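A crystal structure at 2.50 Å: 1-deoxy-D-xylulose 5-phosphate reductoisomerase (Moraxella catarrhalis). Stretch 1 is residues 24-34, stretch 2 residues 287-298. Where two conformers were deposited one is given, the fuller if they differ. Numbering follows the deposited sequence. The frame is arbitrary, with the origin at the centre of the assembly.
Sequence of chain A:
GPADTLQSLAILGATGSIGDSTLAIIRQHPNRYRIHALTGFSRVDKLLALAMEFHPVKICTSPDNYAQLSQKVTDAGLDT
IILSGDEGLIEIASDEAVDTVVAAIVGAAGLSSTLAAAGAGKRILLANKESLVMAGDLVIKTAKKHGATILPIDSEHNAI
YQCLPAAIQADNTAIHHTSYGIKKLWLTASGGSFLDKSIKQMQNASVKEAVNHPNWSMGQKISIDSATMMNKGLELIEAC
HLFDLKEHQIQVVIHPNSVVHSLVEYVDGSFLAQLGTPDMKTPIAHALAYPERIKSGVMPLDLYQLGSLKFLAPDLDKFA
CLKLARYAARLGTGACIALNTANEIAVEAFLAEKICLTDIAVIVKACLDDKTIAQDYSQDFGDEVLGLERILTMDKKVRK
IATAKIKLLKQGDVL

Stretch 1 24-34: AIIRQHPNRYR
Stretch 2 287-298: ALAYPERIKSGV

Residues 24-34 and 287-298 of one chain, at least 255 positions apart wherever they touch, bury 534 Å² between them. Stretch 1 enters as helix through Ala24, Ile25 and Ile26, makes a type I turn from Ile26 to His29 (His29 N to Ile26 O, 2.9 Å), swings out at Pro30 and Asn31, and returns as strand at Tyr33 (phi/psi -125/143) and Arg34 (-116/128). Stretch 2 ends a helix at Ala289; Tyr290 (-48/138) leaves helical angles, a cis peptide precedes Pro291, and an extended run follows through Glu292 (-81/178), Arg293 (-135/156), Ile294 (-147/154) and Lys295 (-57/140) before Ser296 (-108/-15) and Gly297 (81/11). The two stretches run in opposite directions: CA atoms pair Ile25 with Ser296 at 6.0 Å, His29 with Ile294 at 8.7 Å and Arg32 with Ala289 at 9.4 Å, the wider gaps being filled by side chains.

The carbonyls of Lys295 and Ser296 accept side-chain hydrogen bonds from the turn. Gln28 (chi1 m, chi2 t, chi3 66°) uses NE2 twice, donating to Ser296 O at 3.1 Å and back to Ala24 O at 3.0 Å, so its amide ties the helix to stretch 2. Gly297 CA lies 3.4 Å from Gln28 OE1; an ideal CB there would sit 2.6 Å from Gln28 NE2, a clash, and the backbone angles by themselves call for glycine. His29 (m, chi2 -73°) donates from NE2 to Lys295 O at 2.8 Å, near the ring plane, while Ile294 CD1 packs over one ring face, 4.1 Å from the centroid of the His29 ring, as a CH-pi contact.

Ile294 (p, t) points toward stretch 1 and serves several partners. Its CG2 lies over one face of the Arg32 guanidinium, 3.8 Å from Arg32 CZ; its CD1 is 4.2 Å from Ile25 CG2 and approaches the edge of the Tyr33 ring, 4.4 Å from Tyr33 CE2. At the edge of the Arg32 guanidinium (Arg32 t, t, chi3 -142°, chi4 -71°), near its plane, NH2 forms a salt bridge with Glu292 OE1 at 2.7 Å, with a hydrogen-bond angle of 167°. Glu292 is m, t, chi3 -40°.

Leu288 (m, t) extends the apolar packing, its CD1 3.9 Å from Ile25 CG2 (Ile25 m, t) and 4.4 Å from Ile26 CD1 (Ile26 m, m). Tyr33 (m, chi2 -67°) brings CZ within 4.1 Å of Leu288 CB, and its OH donates a weak hydrogen bond to Leu288 O at 3.4 Å.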

# COMPACT_ATOMS: atom_id res chain seq x y z
N ALA A 24 16.75 17.53 -9.56
CA ALA A 24 16.00 18.40 -8.63
C ALA A 24 16.08 17.87 -7.21
O ALA A 24 16.11 18.65 -6.25
CB ALA A 24 14.59 18.63 -9.09
N ILE A 25 16.19 16.55 -7.09
CA ILE A 25 16.37 15.92 -5.82
C ILE A 25 17.80 16.09 -5.31
O ILE A 25 18.00 16.39 -4.15
CB ILE A 25 16.02 14.43 -5.92
CG1 ILE A 25 14.52 14.24 -6.21
CG2 ILE A 25 16.39 13.70 -4.63
CD1 ILE A 25 14.15 12.81 -6.67
N ILE A 26 18.80 15.91 -6.18
CA ILE A 26 20.19 16.12 -5.79
C ILE A 26 20.41 17.52 -5.18
O ILE A 26 21.13 17.68 -4.18
CB ILE A 26 21.16 15.96 -6.95
CG1 ILE A 26 21.04 14.61 -7.66
CG2 ILE A 26 22.57 16.15 -6.45
CD1 ILE A 26 21.07 13.46 -6.73
N ARG A 27 19.78 18.54 -5.76
CA ARG A 27 19.96 19.88 -5.27
C ARG A 27 19.35 20.10 -3.92
O ARG A 27 19.60 21.10 -3.27
CB ARG A 27 19.33 20.89 -6.22
CG ARG A 27 20.02 20.94 -7.54
CD ARG A 27 19.39 21.96 -8.46
NE ARG A 27 20.01 21.81 -9.77
CZ ARG A 27 19.44 21.31 -10.85
NH1 ARG A 27 20.16 21.20 -11.95
NH2 ARG A 27 18.16 20.91 -10.86
N GLN A 28 18.48 19.20 -3.51
CA GLN A 28 17.88 19.31 -2.21
C GLN A 28 18.69 18.56 -1.18
O GLN A 28 18.49 18.75 0.03
CB GLN A 28 16.48 18.78 -2.25
CG GLN A 28 15.55 19.56 -3.16
CD GLN A 28 14.20 18.90 -3.17
OE1 GLN A 28 13.49 18.86 -2.13
NE2 GLN A 28 13.84 18.30 -4.32
N HIS A 29 19.62 17.74 -1.67
CA HIS A 29 20.37 16.83 -0.81
C HIS A 29 21.84 16.90 -1.14
O HIS A 29 22.41 15.93 -1.64
CB HIS A 29 19.83 15.42 -1.00
CG HIS A 29 18.44 15.26 -0.49
ND1 HIS A 29 18.15 15.23 0.86
CD2 HIS A 29 17.25 15.22 -1.13
CE1 HIS A 29 16.85 15.17 1.02
NE2 HIS A 29 16.28 15.15 -0.17
N PRO A 30 22.47 18.05 -0.85
CA PRO A 30 23.80 18.35 -1.41
C PRO A 30 24.86 17.41 -0.90
O PRO A 30 25.62 16.90 -1.69
CB PRO A 30 24.07 19.79 -0.94
CG PRO A 30 22.80 20.29 -0.34
CD PRO A 30 22.06 19.08 0.13
N ASN A 31 24.89 17.13 0.39
CA ASN A 31 25.99 16.34 0.93
C ASN A 31 25.62 14.91 1.21
O ASN A 31 26.02 14.33 2.22
CB ASN A 31 26.56 16.98 2.21
CG ASN A 31 27.27 18.30 1.95
OD1 ASN A 31 27.14 19.22 2.73
ND2 ASN A 31 28.01 18.39 0.84
N ARG A 32 24.84 14.34 0.31
CA ARG A 32 24.41 12.97 0.37
C ARG A 32 24.90 12.21 -0.87
O ARG A 32 25.29 11.05 -0.81
CB ARG A 32 22.87 12.96 0.46
CG ARG A 32 22.23 11.72 1.05
CD ARG A 32 20.79 11.99 1.47
NE ARG A 32 20.45 11.31 2.72
CZ ARG A 32 20.30 9.98 2.85
NH1 ARG A 32 20.44 9.17 1.80
NH2 ARG A 32 20.00 9.47 4.04
N TYR A 33 24.88 12.90 -2.01
CA TYR A 33 25.16 12.34 -3.30
C TYR A 33 26.26 13.14 -3.95
O TYR A 33 26.32 14.33 -3.78
CB TYR A 33 23.89 12.41 -4.16
CG TYR A 33 22.74 11.66 -3.51
CD1 TYR A 33 22.80 10.27 -3.40
CD2 TYR A 33 21.63 12.31 -2.99
CE1 TYR A 33 21.79 9.55 -2.80
CE2 TYR A 33 20.61 11.60 -2.37
CZ TYR A 33 20.69 10.20 -2.28
OH TYR A 33 19.72 9.43 -1.67
N ARG A 34 27.15 12.46 -4.67
CA ARG A 34 28.21 13.08 -5.45
C ARG A 34 27.94 12.75 -6.92
O ARG A 34 27.80 11.58 -7.26
CB ARG A 34 29.59 12.49 -5.02
CG ARG A 34 30.75 12.88 -5.93
CD ARG A 34 32.13 12.42 -5.45
NE ARG A 34 32.46 11.06 -5.91
CZ ARG A 34 32.82 10.74 -7.15
NH1 ARG A 34 32.91 11.66 -8.11
NH2 ARG A 34 33.08 9.47 -7.43
N ALA A 287 13.83 5.44 -4.80
CA ALA A 287 14.85 4.59 -5.33
C ALA A 287 16.27 5.06 -4.96
O ALA A 287 17.12 4.22 -4.69
CB ALA A 287 14.68 4.49 -6.82
N LEU A 288 16.51 6.38 -4.93
CA LEU A 288 17.79 6.92 -4.54
C LEU A 288 18.15 6.60 -3.11
O LEU A 288 19.29 6.23 -2.81
CB LEU A 288 17.84 8.42 -4.68
CG LEU A 288 18.19 8.94 -6.07
CD1 LEU A 288 17.99 10.44 -6.10
CD2 LEU A 288 19.62 8.60 -6.43
N ALA A 289 17.22 6.78 -2.19
CA ALA A 289 17.59 6.66 -0.80
C ALA A 289 17.44 5.24 -0.28
O ALA A 289 17.92 4.96 0.80
CB ALA A 289 16.79 7.61 0.02
N TYR A 290 16.81 4.35 -1.05
CA TYR A 290 16.49 3.01 -0.56
C TYR A 290 17.70 2.36 0.09
O TYR A 290 18.81 2.49 -0.42
CB TYR A 290 15.99 2.16 -1.72
CG TYR A 290 15.55 0.79 -1.32
CD1 TYR A 290 14.21 0.49 -1.16
CD2 TYR A 290 16.49 -0.24 -1.11
CE1 TYR A 290 13.82 -0.78 -0.78
CE2 TYR A 290 16.09 -1.50 -0.74
CZ TYR A 290 14.75 -1.77 -0.57
OH TYR A 290 14.34 -3.02 -0.18
N PRO A 291 17.54 1.66 1.23
CA PRO A 291 16.29 1.39 1.92
C PRO A 291 15.80 2.52 2.85
O PRO A 291 14.78 2.37 3.54
CB PRO A 291 16.66 0.18 2.75
CG PRO A 291 18.05 0.50 3.18
CD PRO A 291 18.69 1.20 2.03
N GLU A 292 16.53 3.62 2.91
CA GLU A 292 16.05 4.78 3.63
C GLU A 292 15.07 5.61 2.78
O GLU A 292 14.76 5.25 1.63
CB GLU A 292 17.23 5.64 4.02
CG GLU A 292 18.21 4.98 4.96
CD GLU A 292 19.21 6.01 5.47
OE1 GLU A 292 19.67 6.87 4.69
OE2 GLU A 292 19.54 5.98 6.67
N ARG A 293 14.55 6.68 3.37
CA ARG A 293 13.72 7.62 2.65
C ARG A 293 14.13 9.03 2.97
O ARG A 293 14.70 9.29 4.03
CB ARG A 293 12.24 7.43 3.01
CG ARG A 293 11.71 6.02 2.78
CD ARG A 293 10.30 6.09 2.29
NE ARG A 293 9.70 4.78 2.07
CZ ARG A 293 8.78 4.52 1.14
NH1 ARG A 293 8.36 5.45 0.28
NH2 ARG A 293 8.31 3.31 1.04
N ILE A 294 13.81 9.93 2.05
CA ILE A 294 14.23 11.33 2.09
C ILE A 294 13.15 12.19 1.49
O ILE A 294 12.36 11.71 0.68
CB ILE A 294 15.51 11.54 1.27
CG1 ILE A 294 15.30 11.01 -0.15
CG2 ILE A 294 16.67 10.81 1.92
CD1 ILE A 294 16.36 11.39 -1.12
N LYS A 295 13.09 13.45 1.89
CA LYS A 295 12.18 14.40 1.26
C LYS A 295 12.45 14.47 -0.25
O LYS A 295 13.58 14.42 -0.66
CB LYS A 295 12.33 15.77 1.88
CG LYS A 295 11.73 15.84 3.26
CD LYS A 295 12.04 17.11 4.03
CE LYS A 295 10.92 17.50 4.98
NZ LYS A 295 11.18 18.87 5.53
N SER A 296 11.40 14.56 -1.05
CA SER A 296 11.53 14.57 -2.49
C SER A 296 11.25 15.95 -3.14
O SER A 296 11.56 16.17 -4.32
CB SER A 296 10.52 13.63 -3.06
OG SER A 296 9.26 14.10 -2.65
N GLY A 297 10.63 16.86 -2.40
CA GLY A 297 10.23 18.14 -2.97
C GLY A 297 8.94 18.10 -3.75
O GLY A 297 8.60 19.03 -4.43
N VAL A 298 8.18 17.03 -3.68
CA VAL A 298 6.90 17.01 -4.35
C VAL A 298 5.92 17.75 -3.45
O VAL A 298 6.14 17.89 -2.22
CB VAL A 298 6.38 15.59 -4.65
CG1 VAL A 298 7.46 14.78 -5.33
CG2 VAL A 298 5.87 14.90 -3.39